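Local coordinates for acidocalcisomal pyrophosphatase (Trypanosoma cruzi, PDB 5CUV), which probably hydrolyses inorganic pyrophosphate to orthophosphate with magnesium as cofactor, at residues N222-I227 with V394-H399; G317-I322 with D359-W364; I332-N337 with R342-I347. One frame throughout, in Å; residues are numbered along the deposited sequence.

Contact 1 (N222-I227 with V394-H399); sequences NRYNFI and VIDESH. With MLT (D-malate), chain C.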
loop_
_atom_site.group_PDB
_atom_site.type_symbol
_atom_site.label_atom_id
_atom_site.label_comp_id
_atom_site.label_asym_id
_atom_site.label_seq_id
_atom_site.Cartn_x
_atom_site.Cartn_y
_atom_site.Cartn_z
ATOM N N ASN A 222 20.581 -3.515 0.430
ATOM C CA ASN A 222 20.018 -4.174 1.551
ATOM C C ASN A 222 19.012 -5.160 1.028
ATOM O O ASN A 222 17.814 -4.903 0.989
ATOM C CB ASN A 222 19.394 -3.188 2.537
ATOM C CG ASN A 222 19.115 -3.844 3.876
ATOM O OD1 ASN A 222 19.157 -5.087 3.992
ATOM N ND2 ASN A 222 18.837 -3.046 4.885
ATOM N N ARG A 223 19.531 -6.319 0.657
ATOM C CA ARG A 223 18.752 -7.385 0.097
ATOM C C ARG A 223 19.345 -8.756 0.450
ATOM O O ARG A 223 20.338 -9.223 -0.146
ATOM C CB ARG A 223 18.738 -7.206 -1.394
ATOM C CG ARG A 223 17.605 -7.910 -2.009
ATOM C CD ARG A 223 16.932 -6.955 -2.993
ATOM N NE ARG A 223 15.690 -7.541 -3.454
ATOM C CZ ARG A 223 14.572 -6.854 -3.608
ATOM N NH1 ARG A 223 14.569 -5.543 -3.341
ATOM N NH2 ARG A 223 13.464 -7.505 -3.999
ATOM N N TYR A 224 18.695 -9.455 1.369
ATOM C CA TYR A 224 19.233 -10.727 1.784
ATOM C C TYR A 224 18.240 -11.853 1.656
ATOM O O TYR A 224 17.038 -11.615 1.642
ATOM C CB TYR A 224 19.672 -10.619 3.251
ATOM C CG TYR A 224 20.773 -9.637 3.562
ATOM C CD1 TYR A 224 20.535 -8.269 3.636
ATOM C CD2 TYR A 224 22.061 -10.092 3.894
ATOM C CE1 TYR A 224 21.542 -7.388 4.039
ATOM C CE2 TYR A 224 23.089 -9.213 4.307
ATOM C CZ TYR A 224 22.827 -7.865 4.369
ATOM O OH TYR A 224 23.881 -6.987 4.650
ATOM N N ASN A 225 18.741 -13.078 1.568
ATOM C CA ASN A 225 17.863 -14.216 1.527
ATOM C C ASN A 225 17.608 -14.688 2.958
ATOM O O ASN A 225 18.483 -14.610 3.776
ATOM C CB ASN A 225 18.464 -15.346 0.694
ATOM C CG ASN A 225 18.196 -15.152 -0.830
ATOM O OD1 ASN A 225 17.130 -14.620 -1.241
ATOM N ND2 ASN A 225 19.160 -15.581 -1.664
ATOM N N PHE A 226 16.398 -15.142 3.250
ATOM C CA PHE A 226 16.009 -15.604 4.576
ATOM C C PHE A 226 15.304 -16.994 4.436
ATOM O O PHE A 226 14.552 -17.248 3.496
ATOM C CB PHE A 226 15.063 -14.535 5.177
ATOM C CG PHE A 226 14.140 -15.046 6.249
ATOM C CD1 PHE A 226 12.895 -15.543 5.922
ATOM C CD2 PHE A 226 14.515 -15.023 7.593
ATOM C CE1 PHE A 226 12.014 -16.014 6.923
ATOM C CE2 PHE A 226 13.659 -15.489 8.606
ATOM C CZ PHE A 226 12.397 -15.984 8.270
ATOM N N ILE A 227 15.565 -17.896 5.364
ATOM C CA ILE A 227 14.968 -19.225 5.344
ATOM C C ILE A 227 14.066 -19.390 6.551
ATOM O O ILE A 227 14.508 -19.342 7.700
ATOM C CB ILE A 227 16.027 -20.321 5.356
ATOM C CG1 ILE A 227 16.954 -20.116 4.177
ATOM C CG2 ILE A 227 15.415 -21.660 5.179
ATOM C CD1 ILE A 227 18.231 -20.934 4.281
ATOM N N VAL A 394 27.545 -7.469 11.572
ATOM C CA VAL A 394 27.473 -8.734 12.272
ATOM C C VAL A 394 27.219 -9.815 11.226
ATOM O O VAL A 394 27.797 -10.892 11.231
ATOM C CB VAL A 394 26.309 -8.663 13.207
ATOM C CG1 VAL A 394 26.014 -10.046 13.808
ATOM C CG2 VAL A 394 26.576 -7.569 14.256
ATOM N N ILE A 395 26.312 -9.507 10.317
ATOM C CA ILE A 395 26.010 -10.455 9.274
ATOM C C ILE A 395 27.192 -10.750 8.414
ATOM O O ILE A 395 27.332 -11.888 8.007
ATOM C CB ILE A 395 24.764 -10.004 8.427
ATOM C CG1 ILE A 395 23.564 -9.812 9.402
ATOM C CG2 ILE A 395 24.508 -11.009 7.307
ATOM C CD1 ILE A 395 22.249 -9.529 8.778
ATOM N N ASP A 396 28.055 -9.766 8.153
ATOM C CA ASP A 396 29.254 -10.040 7.325
ATOM C C ASP A 396 30.292 -10.878 8.041
ATOM O O ASP A 396 30.957 -11.727 7.430
ATOM C CB ASP A 396 29.944 -8.772 6.883
ATOM C CG ASP A 396 29.298 -8.171 5.689
ATOM O OD1 ASP A 396 28.032 -8.204 5.553
ATOM O OD2 ASP A 396 30.069 -7.647 4.871
ATOM N N GLU A 397 30.451 -10.612 9.337
ATOM C CA GLU A 397 31.396 -11.363 10.119
ATOM C C GLU A 397 30.916 -12.804 10.109
ATOM O O GLU A 397 31.698 -13.754 10.023
ATOM C CB GLU A 397 31.505 -10.749 11.527
ATOM C CG GLU A 397 32.185 -9.391 11.411
ATOM C CD GLU A 397 32.325 -8.562 12.712
ATOM O OE1 GLU A 397 31.310 -8.361 13.441
ATOM O OE2 GLU A 397 33.465 -8.062 12.978
ATOM N N SER A 398 29.607 -12.955 10.109
ATOM C CA SER A 398 29.028 -14.262 10.125
ATOM C C SER A 398 29.206 -14.904 8.774
ATOM O O SER A 398 29.277 -16.131 8.633
ATOM C CB SER A 398 27.554 -14.156 10.462
ATOM O OG SER A 398 27.025 -15.446 10.655
ATOM N N HIS A 399 29.242 -14.075 7.751
ATOM C CA HIS A 399 29.406 -14.652 6.445
ATOM C C HIS A 399 30.889 -15.062 6.343
ATOM O O HIS A 399 31.244 -16.168 5.873
ATOM C CB HIS A 399 28.994 -13.646 5.385
ATOM C CG HIS A 399 29.022 -14.201 4.009
ATOM N ND1 HIS A 399 28.559 -15.465 3.709
ATOM C CD2 HIS A 399 29.420 -13.661 2.840
ATOM C CE1 HIS A 399 28.673 -15.678 2.409
ATOM N NE2 HIS A 399 29.194 -14.595 1.861
HETATM C C1 MLT C . 18.449 -3.632 -2.684
HETATM O O1 MLT C . 18.259 -4.022 -3.840
HETATM O O2 MLT C . 19.577 -3.681 -2.212
HETATM C C2 MLT C . 17.293 -3.096 -1.848
HETATM O O3 MLT C . 16.044 -3.088 -2.554
HETATM C C3 MLT C . 17.635 -1.710 -1.256
HETATM C C4 MLT C . 16.452 -1.132 -0.465
HETATM O O4 MLT C . 15.403 -1.730 -0.385
HETATM O O5 MLT C . 16.568 0.059 0.143
#
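Tyr-224, the first residue of strand 224-228, meets Ile-395 of helix 388-412 through apolar atoms: Tyr-224 CE2 lies 3.8 Å from Ile-395 CG2. The two side chains meet at a slant. Tyr-224 holds its ring anti to its own carbonyl carbon (chi1 -63°), which sends the ring from the strand toward the helix; the residue is buried, and Met-392, one helical turn before Asp-396, touches the same side chain. Val-331 of strand 326-335 packs on Ile-395.

The polar fringe is loose. Tyr-224 OH comes only to 4.4 Å from Asp-396 OD1, and no hydrogen bond crosses between the segments. That carboxylate oxygen is instead hydrogen-bonded to the hydroxyl of Tyr-207, whose ring also meets that of Tyr-224.

Just before the strand, residues 222-223 bind D-malate. Asn-222 N donates to malate O2 at 2.8 Å, a fairly straight bond (158°), while Arg-223 NH1 gives a more bent one (137°) to the malate hydroxyl O3 at 3.0 Å. O3 lies at the edge of the guanidinium, near its plane. The aliphatic part of Arg-223 runs beside the ligand as well, with Arg-223 CD 3.3 Å from malate O1.

The arrangement is that of the pyrophosphatase family, a curled β-barrel with a long C-terminal helix packed against its strands; here one end of a barrel strand leads into the malate pocket.

Contact 2 (G317-I322 with D359-W364); sequences GILGMI and DAIHEW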
loop_
_atom_site.group_PDB
_atom_site.type_symbol
_atom_site.label_atom_id
_atom_site.label_comp_id
_atom_site.label_asym_id
_atom_site.label_seq_id
_atom_site.Cartn_x
_atom_site.Cartn_y
_atom_site.Cartn_z
ATOM N N GLY A 317 17.706 -4.284 11.777
ATOM C CA GLY A 317 18.468 -4.094 12.996
ATOM C C GLY A 317 18.799 -5.440 13.614
ATOM O O GLY A 317 18.692 -6.499 12.972
ATOM N N ILE A 318 19.162 -5.442 14.888
ATOM C CA ILE A 318 19.477 -6.721 15.450
ATOM C C ILE A 318 19.345 -6.551 16.926
ATOM O O ILE A 318 19.485 -5.414 17.434
ATOM C CB ILE A 318 20.901 -7.123 15.011
ATOM C CG1 ILE A 318 21.139 -8.618 15.242
ATOM C CG2 ILE A 318 21.923 -6.203 15.670
ATOM C CD1 ILE A 318 22.467 -9.133 14.543
ATOM N N LEU A 319 19.032 -7.670 17.589
ATOM C CA LEU A 319 18.854 -7.755 19.021
ATOM C C LEU A 319 19.822 -8.869 19.558
ATOM O O LEU A 319 19.818 -10.000 19.039
ATOM C CB LEU A 319 17.392 -8.108 19.309
ATOM C CG LEU A 319 17.022 -8.229 20.792
ATOM C CD1 LEU A 319 16.806 -6.812 21.413
ATOM C CD2 LEU A 319 15.775 -9.062 20.932
ATOM N N GLY A 320 20.667 -8.571 20.556
ATOM C CA GLY A 320 21.583 -9.585 21.055
ATOM C C GLY A 320 21.111 -10.251 22.349
ATOM O O GLY A 320 21.049 -9.602 23.412
HETATM N N MSE A 321 20.789 -11.534 22.287
HETATM C CA MSE A 321 20.330 -12.233 23.464
HETATM C C MSE A 321 21.425 -13.196 23.888
HETATM O O MSE A 321 22.232 -13.653 23.047
HETATM C CB MSE A 321 19.028 -12.983 23.181
HETATM C CG MSE A 321 18.546 -13.831 24.347
HETATM SE SE MSE A 321 16.883 -14.734 24.039
HETATM C CE MSE A 321 17.531 -16.093 22.799
ATOM N N ILE A 322 21.490 -13.498 25.189
ATOM C CA ILE A 322 22.481 -14.482 25.625
ATOM C C ILE A 322 21.739 -15.820 25.766
ATOM O O ILE A 322 20.621 -15.875 26.281
ATOM C CB ILE A 322 23.149 -14.148 27.035
ATOM C CG1 ILE A 322 23.659 -12.712 27.155
ATOM C CG2 ILE A 322 24.372 -15.000 27.179
ATOM C CD1 ILE A 322 24.651 -12.341 26.134
ATOM N N ASP A 359 8.697 -4.256 21.122
ATOM C CA ASP A 359 8.492 -4.636 22.533
ATOM C C ASP A 359 8.101 -6.122 22.691
ATOM O O ASP A 359 8.608 -6.828 23.592
ATOM C CB ASP A 359 7.363 -3.855 23.189
ATOM C CG ASP A 359 7.650 -2.420 23.320
ATOM O OD1 ASP A 359 8.846 -2.056 23.362
ATOM O OD2 ASP A 359 6.666 -1.635 23.410
ATOM N N ALA A 360 7.165 -6.577 21.850
ATOM C CA ALA A 360 6.711 -7.931 21.966
ATOM C C ALA A 360 7.838 -8.901 21.583
ATOM O O ALA A 360 7.987 -9.947 22.183
ATOM C CB ALA A 360 5.496 -8.118 21.140
ATOM N N ILE A 361 8.672 -8.541 20.619
ATOM C CA ILE A 361 9.786 -9.419 20.222
ATOM C C ILE A 361 10.757 -9.580 21.365
ATOM O O ILE A 361 11.225 -10.696 21.662
ATOM C CB ILE A 361 10.563 -8.832 19.044
ATOM C CG1 ILE A 361 9.690 -8.876 17.814
ATOM C CG2 ILE A 361 11.844 -9.586 18.860
ATOM C CD1 ILE A 361 10.250 -8.176 16.682
ATOM N N HIS A 362 11.062 -8.437 21.985
ATOM C CA HIS A 362 11.999 -8.402 23.088
ATOM C C HIS A 362 11.501 -9.197 24.283
ATOM O O HIS A 362 12.219 -9.991 24.858
ATOM C CB HIS A 362 12.278 -6.982 23.518
ATOM C CG HIS A 362 13.091 -6.898 24.767
ATOM N ND1 HIS A 362 14.415 -6.526 24.763
ATOM C CD2 HIS A 362 12.801 -7.247 26.041
ATOM C CE1 HIS A 362 14.914 -6.660 25.978
ATOM N NE2 HIS A 362 13.955 -7.097 26.770
ATOM N N GLU A 363 10.244 -8.993 24.632
ATOM C CA GLU A 363 9.677 -9.679 25.781
ATOM C C GLU A 363 9.501 -11.177 25.492
ATOM O O GLU A 363 9.730 -12.028 26.353
ATOM C CB GLU A 363 8.359 -9.008 26.161
ATOM C CG GLU A 363 7.680 -9.639 27.379
ATOM C CD GLU A 363 8.290 -9.216 28.732
ATOM O OE1 GLU A 363 9.447 -8.703 28.786
ATOM O OE2 GLU A 363 7.588 -9.435 29.746
ATOM N N TRP A 364 9.138 -11.510 24.264
ATOM C CA TRP A 364 8.979 -12.906 23.933
ATOM C C TRP A 364 10.342 -13.651 24.146
ATOM O O TRP A 364 10.398 -14.668 24.813
ATOM C CB TRP A 364 8.405 -13.073 22.491
ATOM C CG TRP A 364 7.738 -14.432 22.263
ATOM C CD1 TRP A 364 6.384 -14.714 22.257
ATOM C CD2 TRP A 364 8.393 -15.669 21.912
ATOM N NE1 TRP A 364 6.173 -16.030 21.905
ATOM C CE2 TRP A 364 7.378 -16.635 21.687
ATOM C CE3 TRP A 364 9.731 -16.045 21.760
ATOM C CZ2 TRP A 364 7.658 -17.945 21.308
ATOM C CZ3 TRP A 364 10.014 -17.357 21.386
ATOM C CH2 TRP A 364 8.974 -18.294 21.160
#
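Leu-319 of strand 310-323 reaches Ile-361 and His-362 of helix 357-367 with the ends of its side chain. Its CB points toward the helix, and CG, placed opposite the backbone N by a chi1 of 180°, carries the chain further from the strand; neither atom comes within 4.5 Å of the helix segment. The contact begins at the two methyls, which part to separate residues. CD1 approaches His-362, with 4.1 Å between Leu-319 CD1 and His-362 ND1, and the two side chains cross at about a right angle. The methyl stands obliquely to the imidazole ring. CD2 turns to the preceding helix residue, where Leu-319 CD2 lies 4.5 Å from Ile-361 CG2, a light apolar touch. No hydrogen bond joins the segments.

The imidazole has further partners: it stacks with Phe-379, and its ND1 makes a weak hydrogen bond with Gly-383 O. Phe-385 packs on Leu-319 too, so the loop ahead of strand 386-387 contributes to the same apolar patch. Helix 357-367 thus lies against the face of strand 310-323 that carries Leu-319, whereas Ile-318, the preceding residue, packs on helix 388-412.

Contact 3 (I332-N337 with R342-I347); sequences ICISHN and RFLKDI. With MLT (D-malate), chain C.
Leu-344 and Ile-334, which bury more area than the other residues here, meet methyl to methyl: Ile-334 CD1 lies 3.6 Å from Leu-344 CD1. Their side chains cross at about a right angle, and Leu-344 CD1 also comes within 4.2 Å of Ile-334 CG2, so one methyl of the leucine rests against both branches of the isoleucine. Ile-334 is extended, with CG1 opposite the backbone N (chi1 -175°), which brings CD1 out to the leucine.

Ile-347 supplies a second, looser point. Ile-347 CD1 lies 4.3 Å from Ile-332 CG2, while the CD1 end of Ile-332 leads away. Next to it, Ile-347 N donates to Asp-346 OD1 at 2.7 Å, while the same oxygen accepts from Lys-388 N.

At the end of the strand, Ser-335 OG accepts from Asn-337 N, an ST turn that carries His-336. The imidazole edge faces D-malate, with His-336 CE1 3.2 Å from malate O4; its NE2 is hydrogen-bonded to Asn-222 O.

Segment 342-347, a 3-10 turn at 342-343 running into a loop before helix 350-353, packs against the end of strand 326-335. Leu-316 of strand 310-323 touches both Ile-334 and Leu-344, Val-350 and Phe-353 of helix 350-353 close on the leucine, and the ring of Phe-343 stacks on Phe-343 of the fourth subunit.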
loop_
_atom_site.group_PDB
_atom_site.type_symbol
_atom_site.label_atom_id
_atom_site.label_comp_id
_atom_site.label_asym_id
_atom_site.label_seq_id
_atom_site.Cartn_x
_atom_site.Cartn_y
_atom_site.Cartn_z
ATOM N N ILE A 332 16.691 -8.614 12.801
ATOM C CA ILE A 332 15.318 -8.177 12.582
ATOM C C ILE A 332 15.260 -7.727 11.132
ATOM O O ILE A 332 16.008 -6.846 10.737
ATOM C CB ILE A 332 14.948 -6.963 13.462
ATOM C CG1 ILE A 332 15.330 -7.232 14.913
ATOM C CG2 ILE A 332 13.503 -6.668 13.318
ATOM C CD1 ILE A 332 14.613 -8.430 15.477
ATOM N N CYS A 333 14.372 -8.316 10.355
ATOM C CA CYS A 333 14.269 -7.988 8.963
ATOM C C CYS A 333 12.804 -8.020 8.518
ATOM O O CYS A 333 11.926 -8.440 9.294
ATOM C CB CYS A 333 15.049 -9.014 8.149
ATOM S SG CYS A 333 14.348 -10.692 8.228
ATOM N N ILE A 334 12.549 -7.580 7.275
ATOM C CA ILE A 334 11.214 -7.597 6.734
ATOM C C ILE A 334 11.269 -7.976 5.268
ATOM O O ILE A 334 12.148 -7.557 4.531
ATOM C CB ILE A 334 10.466 -6.203 6.881
ATOM C CG1 ILE A 334 9.012 -6.374 6.378
ATOM C CG2 ILE A 334 11.222 -5.035 6.124
ATOM C CD1 ILE A 334 8.216 -5.173 6.428
ATOM N N SER A 335 10.330 -8.805 4.842
ATOM C CA SER A 335 10.263 -9.199 3.469
ATOM C C SER A 335 10.072 -7.993 2.493
ATOM O O SER A 335 9.216 -7.159 2.709
ATOM C CB SER A 335 9.104 -10.146 3.358
ATOM O OG SER A 335 8.604 -10.171 2.053
ATOM N N HIS A 336 10.882 -7.917 1.436
ATOM C CA HIS A 336 10.781 -6.888 0.403
ATOM C C HIS A 336 9.387 -6.873 -0.257
ATOM O O HIS A 336 8.949 -5.866 -0.863
ATOM C CB HIS A 336 11.836 -7.118 -0.690
ATOM C CG HIS A 336 13.147 -6.451 -0.408
ATOM N ND1 HIS A 336 13.279 -5.074 -0.375
ATOM C CD2 HIS A 336 14.334 -6.960 0.013
ATOM C CE1 HIS A 336 14.484 -4.764 0.074
ATOM N NE2 HIS A 336 15.143 -5.891 0.321
ATOM N N ASN A 337 8.668 -7.982 -0.125
ATOM C CA ASN A 337 7.341 -7.996 -0.685
ATOM C C ASN A 337 6.208 -7.514 0.240
ATOM O O ASN A 337 5.051 -7.480 -0.145
ATOM C CB ASN A 337 7.012 -9.361 -1.245
ATOM C CG ASN A 337 6.239 -9.234 -2.543
ATOM O OD1 ASN A 337 6.807 -8.742 -3.570
ATOM N ND2 ASN A 337 4.937 -9.621 -2.526
ATOM N N ARG A 342 8.971 -0.582 1.953
ATOM C CA ARG A 342 9.528 0.643 1.403
ATOM C C ARG A 342 9.507 1.880 2.301
ATOM O O ARG A 342 10.191 2.858 2.016
ATOM C CB ARG A 342 8.880 0.924 0.043
ATOM C CG ARG A 342 7.900 2.088 -0.017
ATOM C CD ARG A 342 8.644 3.348 -0.398
ATOM N NE ARG A 342 7.764 4.397 -0.899
ATOM C CZ ARG A 342 7.031 4.288 -2.002
ATOM N NH1 ARG A 342 7.060 3.171 -2.727
ATOM N NH2 ARG A 342 6.285 5.311 -2.388
ATOM N N PHE A 343 8.747 1.840 3.389
ATOM C CA PHE A 343 8.694 2.929 4.352
ATOM C C PHE A 343 9.514 2.586 5.590
ATOM O O PHE A 343 9.800 3.447 6.388
ATOM C CB PHE A 343 7.269 3.208 4.754
ATOM C CG PHE A 343 6.380 3.476 3.594
ATOM C CD1 PHE A 343 6.450 4.685 2.923
ATOM C CD2 PHE A 343 5.485 2.493 3.141
ATOM C CE1 PHE A 343 5.639 4.924 1.802
ATOM C CE2 PHE A 343 4.670 2.717 2.021
ATOM C CZ PHE A 343 4.745 3.936 1.350
ATOM N N LEU A 344 9.898 1.327 5.762
ATOM C CA LEU A 344 10.742 0.971 6.891
ATOM C C LEU A 344 12.215 1.151 6.507
ATOM O O LEU A 344 12.832 0.235 5.960
ATOM C CB LEU A 344 10.502 -0.465 7.264
ATOM C CG LEU A 344 9.173 -0.709 7.943
ATOM C CD1 LEU A 344 8.993 -2.191 8.219
ATOM C CD2 LEU A 344 9.148 0.068 9.240
ATOM N N LYS A 345 12.802 2.311 6.804
ATOM C CA LYS A 345 14.197 2.531 6.424
ATOM C C LYS A 345 15.216 2.008 7.440
ATOM O O LYS A 345 16.260 1.489 7.046
ATOM C CB LYS A 345 14.456 4.014 6.135
ATOM C CG LYS A 345 13.434 4.748 5.239
ATOM C CD LYS A 345 13.594 4.403 3.788
ATOM C CE LYS A 345 12.410 4.874 2.919
ATOM N NZ LYS A 345 12.252 6.374 2.751
ATOM N N ASP A 346 14.968 2.142 8.736
ATOM C CA ASP A 346 15.931 1.598 9.706
ATOM C C ASP A 346 15.089 1.101 10.846
ATOM O O ASP A 346 13.865 1.189 10.753
ATOM C CB ASP A 346 16.904 2.667 10.243
ATOM C CG ASP A 346 18.278 2.092 10.628
ATOM O OD1 ASP A 346 18.349 0.950 11.096
ATOM O OD2 ASP A 346 19.304 2.787 10.452
ATOM N N ILE A 347 15.752 0.644 11.923
ATOM C CA ILE A 347 15.098 0.085 13.090
ATOM C C ILE A 347 14.210 1.087 13.848
ATOM O O ILE A 347 13.285 0.667 14.535
ATOM C CB ILE A 347 16.129 -0.573 14.051
ATOM C CG1 ILE A 347 15.438 -1.535 15.030
ATOM C CG2 ILE A 347 16.784 0.463 14.926
ATOM C CD1 ILE A 347 14.802 -2.721 14.410
HETATM C C1 MLT C . 18.449 -3.632 -2.684
HETATM O O1 MLT C . 18.259 -4.022 -3.840
HETATM O O2 MLT C . 19.577 -3.681 -2.212
HETATM C C2 MLT C . 17.293 -3.096 -1.848
HETATM O O3 MLT C . 16.044 -3.088 -2.554
HETATM C C3 MLT C . 17.635 -1.710 -1.256
HETATM C C4 MLT C . 16.452 -1.132 -0.465
HETATM O O4 MLT C . 15.403 -1.730 -0.385
HETATM O O5 MLT C . 16.568 0.059 0.143
#

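How the contacts relate
All three contacts reach one mixed sheet, which holds strands 224-228, 310-323 and 326-335. The centres of contacts 1 and 3 lie about 14 Å apart. Those of contacts 2 and 3 are about 16 Å apart, and those of contacts 1 and 2 about 18 Å. Along the chain they are nested: contact 3 within the loop closed by contact 2, and contact 2 within that of contact 1. Contacts 2 and 3 are joined by the probable hydrogen bond of Ile-332 N to Gly-317 O (2.9 Å); Val-394 of contact 1 packs on Ile-318 of contact 2. Contacts 1 and 3 thus bring two strand ends together at the D-malate pocket, whereas contact 2 seats helix 357-367 on the same sheet.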